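Local atomic coordinates of APL1 (Anopheles gambiae, PDB entry 3O6N), a protein that pairs with the leucine-rich repeat protein LRIM1 in a heterodimeric complex that regulates complement-like immunity in the mosquito, probably using its repeat domain for protein binding. Residues A[96-101]-A[120-125]; A[136-141]-A[160-165]; A[148-153]-A[172-177]; A[181-186]-A[200-205]. All coordinates share one frame; numbering follows the deposited sequence. Where two conformers were deposited one is given.

Contact 1: residues A[96-101]-A[120-125]; sequences QKLYMG and TVLVLE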
# COMPACT_ATOMS: atom_id res chain seq x y z
N GLN A 96 12.49 -23.10 1.62
CA GLN A 96 11.11 -22.72 1.33
C GLN A 96 10.88 -21.24 1.60
O GLN A 96 10.10 -20.59 0.90
CB GLN A 96 10.15 -23.55 2.19
CG GLN A 96 10.17 -25.04 1.90
CD GLN A 96 9.13 -25.80 2.69
OE1 GLN A 96 8.03 -25.30 2.94
NE2 GLN A 96 9.47 -27.02 3.09
N LYS A 97 11.54 -20.72 2.63
CA LYS A 97 11.39 -19.32 2.98
C LYS A 97 12.76 -18.67 3.15
O LYS A 97 13.58 -19.13 3.95
CB LYS A 97 10.56 -19.17 4.26
CG LYS A 97 9.15 -19.72 4.13
CD LYS A 97 8.39 -19.62 5.44
CE LYS A 97 6.98 -20.16 5.30
NZ LYS A 97 6.99 -21.57 4.81
N LEU A 98 13.00 -17.61 2.39
CA LEU A 98 14.30 -16.95 2.37
C LEU A 98 14.16 -15.47 2.70
O LEU A 98 13.50 -14.73 1.97
CB LEU A 98 14.97 -17.12 1.00
CG LEU A 98 16.35 -16.48 0.82
CD1 LEU A 98 17.32 -16.96 1.88
CD2 LEU A 98 16.89 -16.80 -0.57
N TYR A 99 14.79 -15.05 3.79
CA TYR A 99 14.71 -13.66 4.21
C TYR A 99 16.08 -12.99 4.08
O TYR A 99 17.03 -13.39 4.75
CB TYR A 99 14.19 -13.57 5.64
CG TYR A 99 12.84 -14.23 5.81
CD1 TYR A 99 11.66 -13.53 5.56
CD2 TYR A 99 12.74 -15.55 6.22
CE1 TYR A 99 10.43 -14.13 5.72
CE2 TYR A 99 11.51 -16.16 6.38
CZ TYR A 99 10.36 -15.45 6.13
OH TYR A 99 9.13 -16.05 6.28
N MET A 100 16.16 -11.98 3.22
CA MET A 100 17.41 -11.27 2.98
C MET A 100 17.19 -9.77 2.99
O MET A 100 17.91 -9.02 2.32
CB MET A 100 18.04 -11.72 1.66
CG MET A 100 18.56 -13.15 1.68
SD MET A 100 19.58 -13.57 0.25
CE MET A 100 18.35 -13.62 -1.04
N GLY A 101 16.20 -9.33 3.76
CA GLY A 101 15.88 -7.92 3.85
C GLY A 101 16.83 -7.17 4.76
O GLY A 101 17.61 -7.77 5.50
N THR A 120 8.70 -20.40 -1.45
CA THR A 120 7.35 -19.85 -1.36
C THR A 120 7.37 -18.41 -0.84
O THR A 120 6.48 -17.62 -1.16
CB THR A 120 6.43 -20.71 -0.46
OG1 THR A 120 6.88 -20.63 0.90
CG2 THR A 120 6.44 -22.16 -0.92
N VAL A 121 8.37 -18.08 -0.04
CA VAL A 121 8.48 -16.73 0.52
C VAL A 121 9.88 -16.16 0.29
O VAL A 121 10.87 -16.79 0.63
CB VAL A 121 8.18 -16.72 2.03
CG1 VAL A 121 8.35 -15.31 2.60
CG2 VAL A 121 6.77 -17.24 2.30
N LEU A 122 9.94 -14.96 -0.28
CA LEU A 122 11.23 -14.30 -0.50
C LEU A 122 11.15 -12.83 -0.08
O LEU A 122 10.28 -12.09 -0.55
CB LEU A 122 11.65 -14.41 -1.96
CG LEU A 122 12.93 -13.68 -2.36
CD1 LEU A 122 14.14 -14.23 -1.59
CD2 LEU A 122 13.16 -13.78 -3.86
N VAL A 123 12.05 -12.42 0.80
CA VAL A 123 12.07 -11.04 1.27
C VAL A 123 13.40 -10.38 0.95
O VAL A 123 14.46 -10.82 1.40
CB VAL A 123 11.79 -10.95 2.78
CG1 VAL A 123 12.05 -9.53 3.29
CG2 VAL A 123 10.37 -11.39 3.09
N LEU A 124 13.33 -9.32 0.16
CA LEU A 124 14.50 -8.55 -0.25
C LEU A 124 14.28 -7.08 0.08
O LEU A 124 14.96 -6.21 -0.46
CB LEU A 124 14.75 -8.73 -1.75
CG LEU A 124 15.24 -10.11 -2.18
CD1 LEU A 124 15.12 -10.29 -3.69
CD2 LEU A 124 16.68 -10.32 -1.73
N GLU A 125 13.31 -6.81 0.96
CA GLU A 125 13.01 -5.44 1.40
C GLU A 125 14.26 -4.71 1.90
O GLU A 125 15.11 -5.29 2.57
CB GLU A 125 11.95 -5.46 2.52
CG GLU A 125 11.75 -4.09 3.19
CD GLU A 125 10.71 -4.12 4.31
OE1 GLU A 125 10.16 -5.21 4.59
OE2 GLU A 125 10.45 -3.05 4.90
O HOH W 1 6.60 -23.02 2.17

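Contact 2: residues A[136-141]-A[160-165]; sequences IFHNTP and TFQATT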
# COMPACT_ATOMS: atom_id res chain seq x y z
N ILE A 136 14.93 -14.31 -13.27
CA ILE A 136 15.23 -14.44 -11.84
C ILE A 136 14.25 -15.37 -11.11
O ILE A 136 14.66 -16.14 -10.24
CB ILE A 136 15.29 -13.05 -11.14
CG1 ILE A 136 15.79 -13.19 -9.70
CG2 ILE A 136 13.94 -12.34 -11.19
CD1 ILE A 136 17.22 -13.69 -9.59
N PHE A 137 12.98 -15.32 -11.48
CA PHE A 137 11.96 -16.14 -10.82
C PHE A 137 11.36 -17.17 -11.76
O PHE A 137 10.26 -17.67 -11.51
CB PHE A 137 10.83 -15.27 -10.27
CG PHE A 137 11.29 -14.20 -9.32
CD1 PHE A 137 12.13 -14.50 -8.27
CD2 PHE A 137 10.86 -12.89 -9.49
CE1 PHE A 137 12.55 -13.50 -7.40
CE2 PHE A 137 11.27 -11.90 -8.63
CZ PHE A 137 12.11 -12.20 -7.58
N HIS A 138 12.06 -17.49 -12.84
CA HIS A 138 11.53 -18.44 -13.82
C HIS A 138 11.51 -19.87 -13.29
O HIS A 138 10.78 -20.71 -13.80
CB HIS A 138 12.30 -18.35 -15.14
CG HIS A 138 11.94 -17.15 -15.96
ND1 HIS A 138 12.38 -16.98 -17.26
CD2 HIS A 138 11.19 -16.06 -15.67
CE1 HIS A 138 11.91 -15.83 -17.73
NE2 HIS A 138 11.19 -15.26 -16.79
N ASN A 139 12.31 -20.13 -12.25
CA ASN A 139 12.36 -21.46 -11.66
C ASN A 139 11.81 -21.53 -10.23
O ASN A 139 12.13 -22.46 -9.49
CB ASN A 139 13.79 -22.02 -11.70
CG ASN A 139 14.32 -22.15 -13.12
OD1 ASN A 139 13.84 -22.97 -13.90
ND2 ASN A 139 15.33 -21.35 -13.45
N THR A 140 10.99 -20.56 -9.86
CA THR A 140 10.37 -20.56 -8.53
C THR A 140 8.85 -20.49 -8.65
O THR A 140 8.24 -19.50 -8.24
CB THR A 140 10.88 -19.40 -7.66
OG1 THR A 140 10.56 -18.15 -8.28
CG2 THR A 140 12.39 -19.50 -7.46
N PRO A 141 8.23 -21.54 -9.20
CA PRO A 141 6.80 -21.55 -9.51
C PRO A 141 5.92 -21.55 -8.26
O PRO A 141 4.73 -21.24 -8.36
CB PRO A 141 6.63 -22.86 -10.29
CG PRO A 141 7.68 -23.75 -9.72
CD PRO A 141 8.86 -22.86 -9.45
N THR A 160 8.66 -11.15 -15.88
CA THR A 160 9.19 -11.39 -14.53
C THR A 160 8.42 -12.47 -13.76
O THR A 160 9.02 -13.35 -13.15
CB THR A 160 9.26 -10.09 -13.71
OG1 THR A 160 10.14 -9.17 -14.36
CG2 THR A 160 9.79 -10.37 -12.31
N PHE A 161 7.09 -12.41 -13.82
CA PHE A 161 6.26 -13.32 -13.03
C PHE A 161 5.54 -14.37 -13.88
O PHE A 161 4.53 -14.93 -13.45
CB PHE A 161 5.28 -12.51 -12.17
CG PHE A 161 5.97 -11.56 -11.22
CD1 PHE A 161 6.70 -12.05 -10.15
CD2 PHE A 161 5.89 -10.19 -11.41
CE1 PHE A 161 7.35 -11.18 -9.28
CE2 PHE A 161 6.53 -9.32 -10.54
CZ PHE A 161 7.26 -9.82 -9.47
N GLN A 162 6.07 -14.65 -15.06
CA GLN A 162 5.47 -15.64 -15.95
C GLN A 162 5.30 -17.01 -15.29
O GLN A 162 4.30 -17.70 -15.51
CB GLN A 162 6.29 -15.78 -17.24
CG GLN A 162 7.66 -16.43 -17.05
CD GLN A 162 8.39 -16.68 -18.37
OE1 GLN A 162 8.37 -15.84 -19.27
NE2 GLN A 162 9.03 -17.83 -18.48
N ALA A 163 6.26 -17.40 -14.46
CA ALA A 163 6.24 -18.72 -13.83
C ALA A 163 5.55 -18.74 -12.47
O ALA A 163 5.13 -19.80 -12.00
CB ALA A 163 7.66 -19.28 -13.72
N THR A 164 5.42 -17.58 -11.84
CA THR A 164 4.87 -17.49 -10.49
C THR A 164 3.36 -17.37 -10.51
O THR A 164 2.79 -16.35 -10.10
CB THR A 164 5.50 -16.33 -9.68
OG1 THR A 164 5.24 -15.09 -10.34
CG2 THR A 164 7.01 -16.53 -9.54
N THR A 165 2.70 -18.42 -10.98
CA THR A 165 1.26 -18.40 -11.20
C THR A 165 0.45 -18.58 -9.92
O THR A 165 -0.78 -18.66 -9.95
CB THR A 165 0.85 -19.46 -12.24
OG1 THR A 165 1.35 -20.74 -11.81
CG2 THR A 165 1.47 -19.13 -13.58
O HOH W 2 11.80 -13.80 -13.60
O HOH W 3 8.53 -16.08 -13.23
O HOH W 4 2.25 -21.99 -9.30

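Contact 3: residues A[148-153]-A[172-177]; sequences MSNNNL and LSSNRL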
# COMPACT_ATOMS: atom_id res chain seq x y z
N MET A 148 10.06 -6.67 -2.35
CA MET A 148 11.26 -5.97 -2.80
C MET A 148 11.10 -4.47 -2.55
O MET A 148 11.68 -3.65 -3.25
CB MET A 148 11.55 -6.26 -4.27
CG MET A 148 11.87 -7.73 -4.52
SD MET A 148 12.37 -8.10 -6.22
CE MET A 148 10.91 -7.62 -7.14
N SER A 149 10.31 -4.14 -1.54
CA SER A 149 10.09 -2.74 -1.18
C SER A 149 11.40 -2.10 -0.72
O SER A 149 12.35 -2.80 -0.35
CB SER A 149 9.03 -2.63 -0.09
OG SER A 149 9.41 -3.33 1.07
N ASN A 150 11.45 -0.78 -0.75
CA ASN A 150 12.66 -0.04 -0.38
C ASN A 150 13.90 -0.51 -1.14
O ASN A 150 14.93 -0.85 -0.54
CB ASN A 150 12.89 -0.08 1.13
CG ASN A 150 12.21 1.08 1.85
OD1 ASN A 150 11.07 0.98 2.29
ND2 ASN A 150 12.91 2.20 1.95
N ASN A 151 13.79 -0.54 -2.46
CA ASN A 151 14.95 -0.72 -3.31
C ASN A 151 15.00 0.39 -4.35
O ASN A 151 14.37 1.43 -4.17
CB ASN A 151 14.95 -2.11 -3.96
CG ASN A 151 15.46 -3.19 -3.02
OD1 ASN A 151 16.67 -3.43 -2.94
ND2 ASN A 151 14.55 -3.83 -2.30
N ASN A 152 15.76 0.18 -5.41
CA ASN A 152 15.98 1.21 -6.42
C ASN A 152 15.49 0.76 -7.80
O ASN A 152 16.00 1.21 -8.83
CB ASN A 152 17.48 1.54 -6.48
CG ASN A 152 17.78 2.75 -7.34
OD1 ASN A 152 17.01 3.70 -7.38
ND2 ASN A 152 18.92 2.72 -8.02
N LEU A 153 14.50 -0.12 -7.82
CA LEU A 153 14.03 -0.72 -9.08
C LEU A 153 13.30 0.29 -9.96
O LEU A 153 12.47 1.07 -9.48
CB LEU A 153 13.13 -1.93 -8.80
CG LEU A 153 13.74 -3.13 -8.08
CD1 LEU A 153 12.66 -4.14 -7.71
CD2 LEU A 153 14.82 -3.78 -8.92
N LEU A 172 6.13 -3.94 -3.46
CA LEU A 172 7.14 -3.23 -4.25
C LEU A 172 7.18 -1.75 -3.90
O LEU A 172 7.68 -0.93 -4.67
CB LEU A 172 6.82 -3.37 -5.75
CG LEU A 172 6.86 -4.78 -6.34
CD1 LEU A 172 6.30 -4.78 -7.76
CD2 LEU A 172 8.28 -5.32 -6.32
N SER A 173 6.65 -1.41 -2.72
CA SER A 173 6.57 -0.02 -2.29
C SER A 173 7.94 0.63 -2.16
O SER A 173 8.92 -0.05 -1.86
CB SER A 173 5.82 0.07 -0.95
OG SER A 173 5.85 1.39 -0.44
N SER A 174 8.01 1.94 -2.39
CA SER A 174 9.27 2.67 -2.29
C SER A 174 10.37 2.11 -3.18
O SER A 174 11.41 1.65 -2.70
CB SER A 174 9.74 2.75 -0.83
OG SER A 174 8.91 3.64 -0.09
N ASN A 175 10.14 2.16 -4.49
CA ASN A 175 11.20 1.98 -5.46
C ASN A 175 11.23 3.22 -6.36
O ASN A 175 10.93 4.32 -5.90
CB ASN A 175 11.00 0.70 -6.27
CG ASN A 175 11.54 -0.54 -5.56
OD1 ASN A 175 12.73 -0.84 -5.63
ND2 ASN A 175 10.66 -1.25 -4.85
N ARG A 176 11.59 3.05 -7.62
CA ARG A 176 11.53 4.15 -8.58
C ARG A 176 10.85 3.65 -9.84
O ARG A 176 11.26 3.99 -10.95
CB ARG A 176 12.93 4.65 -8.92
CG ARG A 176 13.71 5.24 -7.75
CD ARG A 176 15.05 5.80 -8.21
NE ARG A 176 15.84 6.31 -7.09
CZ ARG A 176 17.04 6.88 -7.22
NH1 ARG A 176 17.59 7.01 -8.42
NH2 ARG A 176 17.69 7.31 -6.14
N LEU A 177 9.80 2.85 -9.67
CA LEU A 177 9.21 2.12 -10.79
C LEU A 177 8.39 3.00 -11.72
O LEU A 177 7.50 3.73 -11.29
CB LEU A 177 8.35 0.96 -10.28
CG LEU A 177 9.04 -0.22 -9.60
CD1 LEU A 177 8.00 -1.08 -8.89
CD2 LEU A 177 9.85 -1.06 -10.59

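Contact 4: residues A[181-186]-A[200-205]; sequences DLSLIP and TLAIPI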
# COMPACT_ATOMS: atom_id res chain seq x y z
N ASP A 181 3.42 -4.25 -14.69
CA ASP A 181 2.09 -4.62 -15.14
C ASP A 181 1.48 -5.71 -14.26
O ASP A 181 1.75 -6.89 -14.44
CB ASP A 181 2.12 -5.09 -16.60
CG ASP A 181 0.73 -5.16 -17.21
OD1 ASP A 181 -0.26 -5.15 -16.46
OD2 ASP A 181 0.64 -5.23 -18.45
N LEU A 182 0.66 -5.29 -13.30
CA LEU A 182 0.05 -6.21 -12.35
C LEU A 182 -1.02 -7.07 -13.01
O LEU A 182 -1.42 -8.09 -12.45
CB LEU A 182 -0.56 -5.44 -11.18
CG LEU A 182 0.41 -4.59 -10.35
CD1 LEU A 182 -0.36 -3.74 -9.34
CD2 LEU A 182 1.44 -5.46 -9.65
N SER A 183 -1.49 -6.65 -14.18
CA SER A 183 -2.51 -7.41 -14.90
C SER A 183 -1.94 -8.76 -15.32
O SER A 183 -2.68 -9.71 -15.58
CB SER A 183 -3.03 -6.63 -16.12
OG SER A 183 -2.16 -6.75 -17.24
N LEU A 184 -0.62 -8.84 -15.38
CA LEU A 184 0.04 -10.08 -15.78
C LEU A 184 0.22 -11.05 -14.61
O LEU A 184 0.86 -12.09 -14.76
CB LEU A 184 1.40 -9.78 -16.43
CG LEU A 184 1.31 -8.91 -17.69
CD1 LEU A 184 2.70 -8.53 -18.19
CD2 LEU A 184 0.51 -9.61 -18.78
N ILE A 185 -0.36 -10.71 -13.46
CA ILE A 185 -0.29 -11.58 -12.29
C ILE A 185 -1.68 -11.81 -11.71
O ILE A 185 -2.00 -11.31 -10.63
CB ILE A 185 0.62 -10.97 -11.20
CG1 ILE A 185 1.85 -10.32 -11.83
CG2 ILE A 185 1.02 -12.03 -10.19
CD1 ILE A 185 2.56 -9.35 -10.91
N PRO A 186 -2.52 -12.56 -12.44
CA PRO A 186 -3.93 -12.77 -12.08
C PRO A 186 -4.15 -13.43 -10.73
O PRO A 186 -5.25 -13.35 -10.17
CB PRO A 186 -4.45 -13.67 -13.21
CG PRO A 186 -3.23 -14.31 -13.78
CD PRO A 186 -2.16 -13.28 -13.67
N THR A 200 0.30 4.58 -15.06
CA THR A 200 -0.84 3.75 -15.43
C THR A 200 -1.02 2.57 -14.48
O THR A 200 -0.04 1.93 -14.09
CB THR A 200 -0.67 3.18 -16.86
OG1 THR A 200 -0.53 4.26 -17.79
CG2 THR A 200 -1.87 2.34 -17.25
N LEU A 201 -2.26 2.27 -14.10
CA LEU A 201 -2.52 1.17 -13.17
C LEU A 201 -3.49 0.19 -13.79
O LEU A 201 -4.67 0.50 -13.96
CB LEU A 201 -3.08 1.70 -11.85
CG LEU A 201 -3.34 0.65 -10.77
CD1 LEU A 201 -2.04 -0.04 -10.36
CD2 LEU A 201 -4.03 1.26 -9.54
N ALA A 202 -3.00 -1.00 -14.14
CA ALA A 202 -3.87 -2.09 -14.54
C ALA A 202 -4.12 -2.95 -13.31
O ALA A 202 -3.19 -3.46 -12.70
CB ALA A 202 -3.23 -2.93 -15.66
N ILE A 203 -5.39 -3.07 -12.94
CA ILE A 203 -5.77 -3.83 -11.75
C ILE A 203 -6.18 -5.25 -12.15
O ILE A 203 -7.07 -5.44 -12.98
CB ILE A 203 -6.93 -3.12 -11.01
CG1 ILE A 203 -6.47 -1.73 -10.56
CG2 ILE A 203 -7.41 -3.96 -9.83
CD1 ILE A 203 -7.54 -0.93 -9.82
N PRO A 204 -5.50 -6.26 -11.57
CA PRO A 204 -5.78 -7.66 -11.90
C PRO A 204 -7.14 -8.10 -11.39
O PRO A 204 -7.76 -7.40 -10.60
CB PRO A 204 -4.65 -8.42 -11.18
CG PRO A 204 -4.27 -7.54 -10.05
CD PRO A 204 -4.46 -6.13 -10.53
N ILE A 205 -7.59 -9.26 -11.85
CA ILE A 205 -8.99 -9.67 -11.71
C ILE A 205 -9.45 -9.96 -10.29
O ILE A 205 -10.63 -9.79 -9.97
CB ILE A 205 -9.28 -10.92 -12.58
CG1 ILE A 205 -10.78 -11.23 -12.59
CG2 ILE A 205 -8.49 -12.12 -12.07
CD1 ILE A 205 -11.55 -10.44 -13.61
O HOH W 5 -0.60 -2.53 -13.20

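Contact 1: residues A[96-101]-A[120-125]
Y99 and V123, like K97 and V121, meet on one face of two neighbouring parallel strands, 97-99 and 121-123, in the ladder that lines the concave side of this leucine-rich repeat solenoid. The strand axes approach to 4.8 Å and run 5° from parallel. Four backbone bonds step along them: V121 N to Q96 O, L98 N to V121 O, V123 N to L98 O, and M100 N to V123 O (2.7 Å). At the strand entry Q96 O takes a second, nearly straight bond from T120 N (2.7 Å, 175° at the hydrogen), so two successive amides grip one oxygen. On the face of K97 and Y99, CG of Y99 stands anti to the carbonyl carbon (chi1 -57°), and the ring crosses both valines: CD1 lies 3.5 Å from V123 CG2, while OH reaches V121 CG1 at 3.8 Å. K97 lays its CG against V121 CB (3.8 Å), and a bend at chi4 turns NZ to a water that also binds Q96 OE1 and T120 OG1. On the other face L98 and L122 run side by side, CD2 to CD1 3.9 Å, and the M100 methyl CE touches L124 CD2 at 3.8 Å. Strand 73-75 continues the ladder beyond K97. The chemistry is thus two-sided: leucine and methionine feed the buried interior, whereas lysine, tyrosine and valine form a partly exposed surface that could meet a partner.

Contact 2: residues A[136-141]-A[160-165]
T160 O, which faces F137 across the contact, is gripped by two waters. One donates to it at 2.9 Å and accepts from F137 N; the other donates at 2.8 Å, accepts from A163 N, and is more weakly bound to F137 O. Both segments are loops between successive strands of a leucine-rich repeat solenoid, at equivalent places in adjacent turns, and 137-140 forms a type I beta turn. Here, where the CA atoms of F137 and T160 are 6.6 Å apart, water bridges the two backbones. Inward of this bridge F137 and F161 point the same way with planes 12° apart, but their centroids are separated by 6.0 Å, so the rings are slid aside and barely overlap. T160 CG2 fits between them, at the edge of the F137 ring and over the centre of the F161 face. Both phenylalanines also pack on L146 of strand 145-147. Along the turn A163 CB rests 3.4 Å from H138 O, and T164 CG2 lies 3.5 Å from T140 O. The Q162 side chain, with CG between backbone N and carbonyl carbon (chi1 69°) and extended beyond it, lays its amide flat on the imidazole of H138. H138 NE2 is hydrogen-bonded to D159 O. The two planes of this stack differ by 4°, with Q162 NE2 3.5 Å above the ring, over its centre.

Contact 3: residues A[148-153]-A[172-177]
In both N175 and N151 the first torsion sets CG anti to the carbonyl carbon, and a second torsion near -85° in each then turns ND2 to M148 O, N175 from across the contact and N151 from within its own segment. These are the asparagines of the ladder typical of leucine-rich repeats, each turned into the loop that follows a strand. N175 ND2 reaches M148 O at 3.1 Å with an almost straight bond (175°), and M148 O lies in the plane of the N175 amide. N151 ND2 binds the same oxygen at 3.0 Å from the opposite face of the carbonyl plane, and neither donor sits on a lone pair. The second hydrogen of N175 ND2 goes to L172 O in its own segment, so one amide nitrogen ties two turns together. At the other end of this amide OD1 lies where it would accept from L153 N, a bond left doubtful by the tight position of OD1. Backbone bonds complete the stitching: N150 N to S173 O at 2.9 Å, and R176 N to L153 O at 2.9 Å. Inward, M148 CE meets L172 CD2 at 3.6 Å as the two side chains run alongside each other, and L153 CB packs on L177 CD2 at 3.8 Å. On the outer side N152 OD1 sits over one face of the R176 guanidinium, the two planes nearly perpendicular. S173 lies beside an attached glycan. The chemistry implies that asparagine amides, that of N175 buried, take over where strand pairing ends, giving M148 O and L172 O donors.

Contact 4: residues A[181-186]-A[200-205]
The backbone of 181-186 winds through a short 3-10 segment, 182-184, with L184 N bonded to D181 O and I185 N to L182 O, and it approaches the chain leaving strand 200-202 most closely where the CA atoms of S183 and P204 are 4.4 Å apart. L182 faces the other segment. Its CB lies 3.6 Å from A202 O and 4.0 Å from P204 CD, while CD1 continues inward to L201 CD1 at 4.2 Å, the two leucines crossing at an angle. P204 CB lies 3.5 Å from L182 O, with I185 O a little farther from the same atom. A202 CB meets S183 CB at 3.7 Å and approaches D181 OD1. That carboxylate oxygen forms an Asx turn at the start of the 3-10 segment, accepting from S183 N and, at 2.6 Å, from S183 OG. Both donors come from the same face of the carboxylate plane. The hydroxyl is placed there by chi1 81°, which sets OG between backbone N and carbonyl carbon, and its bond holds the S183 side chain beside A202. A water bridges the segments: it accepts from L182 N and lies 2.8 Å from A202 O, to which it can donate, though other acceptors compete. At the far end P186 makes a looser approach to I205 CG2. The contact thus joins the convex-side 3-10 segment of one turn of the solenoid to the short strand 200-202 and its exit in the next: L182 also packs on L170 of strand 169-171 and L210 of strand 209-211, I185 reaches L170 and F161, and strand 200-202 pairs in parallel with strand 219-221.

All four contacts join neighbouring turns of one solenoid, and their chemistry changes around the coil. Contact 1 holds strands of the concave ladder by direct backbone bonds; contact 3 lies in the loops after later strands, where asparagine amides take over; contacts 2 and 4, on the convex side, rely on bridging water and close packing. Each combines buried residues with more exposed ones, and none is wholly core. L122 CD2 meets F137 CE1 at 3.6 Å, joining contacts 1 and 2 through the interior, as F161 CD2 and I185 CD1, 3.5 Å apart, join contacts 2 and 4. N151 ND2 probably bonds L124 O, linking contact 3 to contact 1.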